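GH26C from Muricauda sp. probably hydrolyses internal beta-1,4-mannosidic linkages of mannans, as a family 26 glycoside hydrolase with a TIM-barrel catalytic domain. Local coordinates of one contact, PDB 6Q78 (chain A, 1.50 Å), residues Asp61-Thr66 and Gly215-Ile220, beside the matching contact of the related beta-1,4-mannanase from Cellulomonas fimi, PDB 2BVY (chain B, 2.25 Å), residues Asp12-Thr17 and Gly163-Ile168. Both blocks share one frame: the second was fitted to the first on N, CA, C and O of the twelve residues, RMSD 0.61 Å. Numbering follows each deposited sequence.

Structure 1 (6Q78); sequences DATEET and GALVPI.
Thr66 and Pro219 bring the backbones closest, CA to CA 5.1 Å, where the first turn of helix 64-76 meets the loop entering barrel strand 220-223, at that strand's N-terminal end. The Pro219 ring sits against this turn: its CG is 3.7 Å from Glu65 CB, and its CB lies 3.4 Å from Thr66 OG1. The chain of Glu65 bends about its CB-CG bond (chi2 71°), which carries its carboxylate alongside Ala216, with CD 3.7 Å from the methyl CB. Methyl meets methyl where Thr63 CG2 approaches Leu217 CD1 at 4.2 Å. One water ties both sides together, accepting from the hydroxyl of N-cap Thr63 and donating to Leu217 O and, at 2.7 Å, to Glu65 OE1. Val218 turns away, onto Val144, Leu145 and Phe148 of helix 132-150.

Structure 2 (2BVY); sequences DATAET and GTLIPI.
Between Thr17 and Pro167 the CA atoms come to 5.0 Å, the nearest approach of the helix start 15-17 to the loop 163-167. The Pro167 ring sits against this turn: its CG is 3.5 Å from Glu16 CB, and its CB lies 4.0 Å from Thr17 OG1. The chain of Glu16 bends about its CB-CG bond (chi2 62°), which carries its carboxylate alongside Thr164, with CD 3.7 Å from the methyl CG2; the Thr164 hydroxyl is hydrogen-bonded to Asp162. Methyl meets methyl where Thr14 CG2 approaches Leu165 CD1 at 3.8 Å. One water ties both sides together, accepting from the hydroxyl of N-cap Thr14 and donating to Leu165 O and, at 2.7 Å, to Glu16 OE1. Ile166 turns away, onto Ile98, Arg99 and Asp102 of helix 87-104.

How the two compare
The sharpest difference is Ala216(A) against Thr164(B). Their CB atoms stand 1.0 Å apart after superposition, and OG1 and CG2 of Thr164(B) have no counterpart in Ala216(A). The hydroxyl of Thr164(B) bonds Asp162(B), a bond the methyl of Ala216(A) cannot make. The touch on the glutamate is kept: Ala216(A) meets Glu65(A) as Thr164(B) meets Glu16(B). Thr63(A), Thr66(A) and Leu217(A) keep their places with their counterparts, and the bridging water lies at the same spot in both. Just upstream the loop does shift, the CA atoms of Gly215(A) and Gly163(B) standing 1.5 Å apart. On the helix, Glu64(A) stands against Ala15(B), but its incompletely modelled side chain allows no comparison of geometry. Turned away from the contact, the side chains of Ile220(A) and Ile168(B) lie differently, and at the buried pair Val218(A) and Ile166(B) the CB atoms coincide within the error, while CD1 of Ile166(B) has no counterpart in Val218(A).

Structure 1 (6Q78)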
# COMPACT_ATOMS: atom_id res chain seq x y z
N ASP A 61 12.25 13.20 -12.14
CA ASP A 61 13.35 12.46 -12.75
C ASP A 61 13.15 10.95 -12.65
O ASP A 61 14.12 10.19 -12.80
CB ASP A 61 14.68 12.87 -12.13
CG ASP A 61 14.98 14.34 -12.32
OD1 ASP A 61 14.81 14.84 -13.45
OD2 ASP A 61 15.38 15.01 -11.34
N ALA A 62 11.92 10.51 -12.39
CA ALA A 62 11.64 9.09 -12.25
C ALA A 62 11.91 8.33 -13.56
O ALA A 62 11.93 8.92 -14.66
CB ALA A 62 10.18 8.93 -11.84
N THR A 63 12.08 7.00 -13.45
CA THR A 63 12.27 6.20 -14.66
C THR A 63 11.01 6.27 -15.53
O THR A 63 9.90 6.57 -15.06
CB THR A 63 12.56 4.73 -14.35
OG1 THR A 63 11.38 4.09 -13.82
CG2 THR A 63 13.73 4.55 -13.34
N GLU A 64 11.18 5.97 -16.81
CA GLU A 64 10.05 6.02 -17.73
C GLU A 64 8.90 5.13 -17.28
O GLU A 64 7.73 5.51 -17.41
CB GLU A 64 10.51 5.69 -19.15
CG GLU A 64 11.45 6.75 -19.74
N GLU A 65 9.20 3.93 -16.77
CA GLU A 65 8.13 3.03 -16.35
C GLU A 65 7.42 3.54 -15.10
O GLU A 65 6.24 3.24 -14.89
CB GLU A 65 8.68 1.62 -16.06
CG GLU A 65 9.15 0.84 -17.30
CD GLU A 65 10.43 1.38 -17.93
OE1 GLU A 65 11.25 2.10 -17.30
OE2 GLU A 65 10.65 1.09 -19.13
N THR A 66 8.14 4.29 -14.22
CA THR A 66 7.51 4.86 -13.04
C THR A 66 6.57 5.99 -13.42
O THR A 66 5.47 6.10 -12.87
CB THR A 66 8.61 5.34 -12.07
OG1 THR A 66 9.49 4.26 -11.78
CG2 THR A 66 8.03 5.88 -10.76
N GLY A 215 14.54 -5.81 -18.49
CA GLY A 215 15.70 -4.96 -18.29
C GLY A 215 15.42 -3.63 -17.63
O GLY A 215 16.36 -2.89 -17.34
N ALA A 216 14.16 -3.31 -17.35
CA ALA A 216 13.83 -2.05 -16.71
C ALA A 216 13.75 -2.24 -15.19
O ALA A 216 13.40 -3.31 -14.69
CB ALA A 216 12.44 -1.57 -17.15
N LEU A 217 14.00 -1.15 -14.46
CA LEU A 217 13.73 -1.14 -13.02
C LEU A 217 12.24 -1.25 -12.72
O LEU A 217 11.40 -0.61 -13.37
CB LEU A 217 14.30 0.13 -12.36
CG LEU A 217 15.83 0.22 -12.35
CD1 LEU A 217 16.30 1.56 -11.79
CD2 LEU A 217 16.37 -0.91 -11.51
N VAL A 218 11.90 -2.02 -11.70
CA VAL A 218 10.51 -2.22 -11.29
C VAL A 218 10.04 -0.99 -10.52
O VAL A 218 10.60 -0.70 -9.44
CB VAL A 218 10.38 -3.44 -10.37
CG1 VAL A 218 8.93 -3.58 -9.88
CG2 VAL A 218 10.87 -4.70 -11.09
N PRO A 219 9.02 -0.26 -10.97
CA PRO A 219 8.49 0.83 -10.14
C PRO A 219 7.79 0.27 -8.93
O PRO A 219 7.06 -0.71 -9.03
CB PRO A 219 7.49 1.55 -11.06
CG PRO A 219 7.95 1.14 -12.48
CD PRO A 219 8.40 -0.28 -12.31
N ILE A 220 8.04 0.87 -7.76
CA ILE A 220 7.28 0.47 -6.59
C ILE A 220 6.61 1.68 -5.97
O ILE A 220 7.14 2.80 -6.00
CB ILE A 220 8.12 -0.30 -5.56
CG1 ILE A 220 9.19 0.58 -4.96
CG2 ILE A 220 8.71 -1.62 -6.15
CD1 ILE A 220 9.75 -0.00 -3.67
O HOH W 1 11.96 1.66 -14.68

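Structure 2 (2BVY)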
# COMPACT_ATOMS: atom_id res chain seq x y z
N ASP B 12 13.10 13.00 -12.05
CA ASP B 12 13.90 12.18 -12.96
C ASP B 12 13.68 10.68 -12.75
O ASP B 12 14.63 9.89 -12.77
CB ASP B 12 15.38 12.54 -12.80
CG ASP B 12 15.69 13.95 -13.26
OD1 ASP B 12 15.29 14.31 -14.39
OD2 ASP B 12 16.33 14.70 -12.49
N ALA B 13 12.43 10.29 -12.57
CA ALA B 13 12.09 8.88 -12.38
C ALA B 13 11.98 8.19 -13.74
O ALA B 13 11.73 8.85 -14.76
CB ALA B 13 10.78 8.77 -11.63
N THR B 14 12.15 6.88 -13.77
CA THR B 14 12.06 6.14 -15.03
C THR B 14 10.69 6.36 -15.66
O THR B 14 9.74 6.76 -14.98
CB THR B 14 12.25 4.63 -14.81
OG1 THR B 14 11.07 4.07 -14.22
CG2 THR B 14 13.45 4.38 -13.91
N ALA B 15 10.59 6.10 -16.96
CA ALA B 15 9.35 6.29 -17.70
C ALA B 15 8.22 5.40 -17.18
O ALA B 15 7.06 5.81 -17.17
CB ALA B 15 9.58 6.02 -19.18
N GLU B 16 8.56 4.18 -16.78
CA GLU B 16 7.58 3.25 -16.25
C GLU B 16 6.97 3.81 -14.96
O GLU B 16 5.75 3.73 -14.75
CB GLU B 16 8.23 1.89 -15.96
CG GLU B 16 8.59 1.07 -17.19
CD GLU B 16 9.62 1.74 -18.09
OE1 GLU B 16 10.62 2.30 -17.56
OE2 GLU B 16 9.45 1.69 -19.33
N THR B 17 7.83 4.36 -14.11
CA THR B 17 7.40 4.94 -12.84
C THR B 17 6.45 6.11 -13.06
O THR B 17 5.39 6.18 -12.43
CB THR B 17 8.61 5.44 -12.03
OG1 THR B 17 9.54 4.36 -11.86
CG2 THR B 17 8.17 5.93 -10.66
N GLY B 163 16.13 -5.77 -18.02
CA GLY B 163 16.86 -4.74 -17.30
C GLY B 163 16.05 -3.53 -16.87
O GLY B 163 16.56 -2.66 -16.17
N THR B 164 14.79 -3.47 -17.28
CA THR B 164 13.93 -2.35 -16.90
C THR B 164 13.64 -2.34 -15.40
O THR B 164 13.27 -3.37 -14.83
CB THR B 164 12.59 -2.39 -17.65
OG1 THR B 164 12.83 -2.40 -19.06
CG2 THR B 164 11.75 -1.19 -17.29
N LEU B 165 13.80 -1.19 -14.76
CA LEU B 165 13.53 -1.07 -13.33
C LEU B 165 12.04 -1.23 -13.09
O LEU B 165 11.22 -0.64 -13.80
CB LEU B 165 14.01 0.28 -12.81
CG LEU B 165 15.53 0.42 -12.62
CD1 LEU B 165 15.92 1.89 -12.52
CD2 LEU B 165 15.96 -0.34 -11.37
N ILE B 166 11.68 -2.04 -12.10
CA ILE B 166 10.28 -2.25 -11.77
C ILE B 166 9.83 -1.15 -10.80
O ILE B 166 10.43 -0.96 -9.74
CB ILE B 166 10.05 -3.65 -11.14
CG1 ILE B 166 10.46 -4.73 -12.15
CG2 ILE B 166 8.58 -3.82 -10.77
CD1 ILE B 166 10.37 -6.15 -11.62
N PRO B 167 8.78 -0.40 -11.18
CA PRO B 167 8.24 0.68 -10.34
C PRO B 167 7.72 0.15 -9.00
O PRO B 167 7.16 -0.95 -8.93
CB PRO B 167 7.11 1.25 -11.20
CG PRO B 167 7.55 0.94 -12.61
CD PRO B 167 8.08 -0.47 -12.47
N ILE B 168 7.91 0.93 -7.94
CA ILE B 168 7.47 0.53 -6.61
C ILE B 168 6.92 1.70 -5.82
O ILE B 168 7.53 2.78 -5.78
CB ILE B 168 8.62 -0.10 -5.81
CG1 ILE B 168 9.14 -1.34 -6.53
CG2 ILE B 168 8.15 -0.41 -4.40
CD1 ILE B 168 10.43 -1.88 -5.96
O HOH W 2 11.65 1.64 -15.11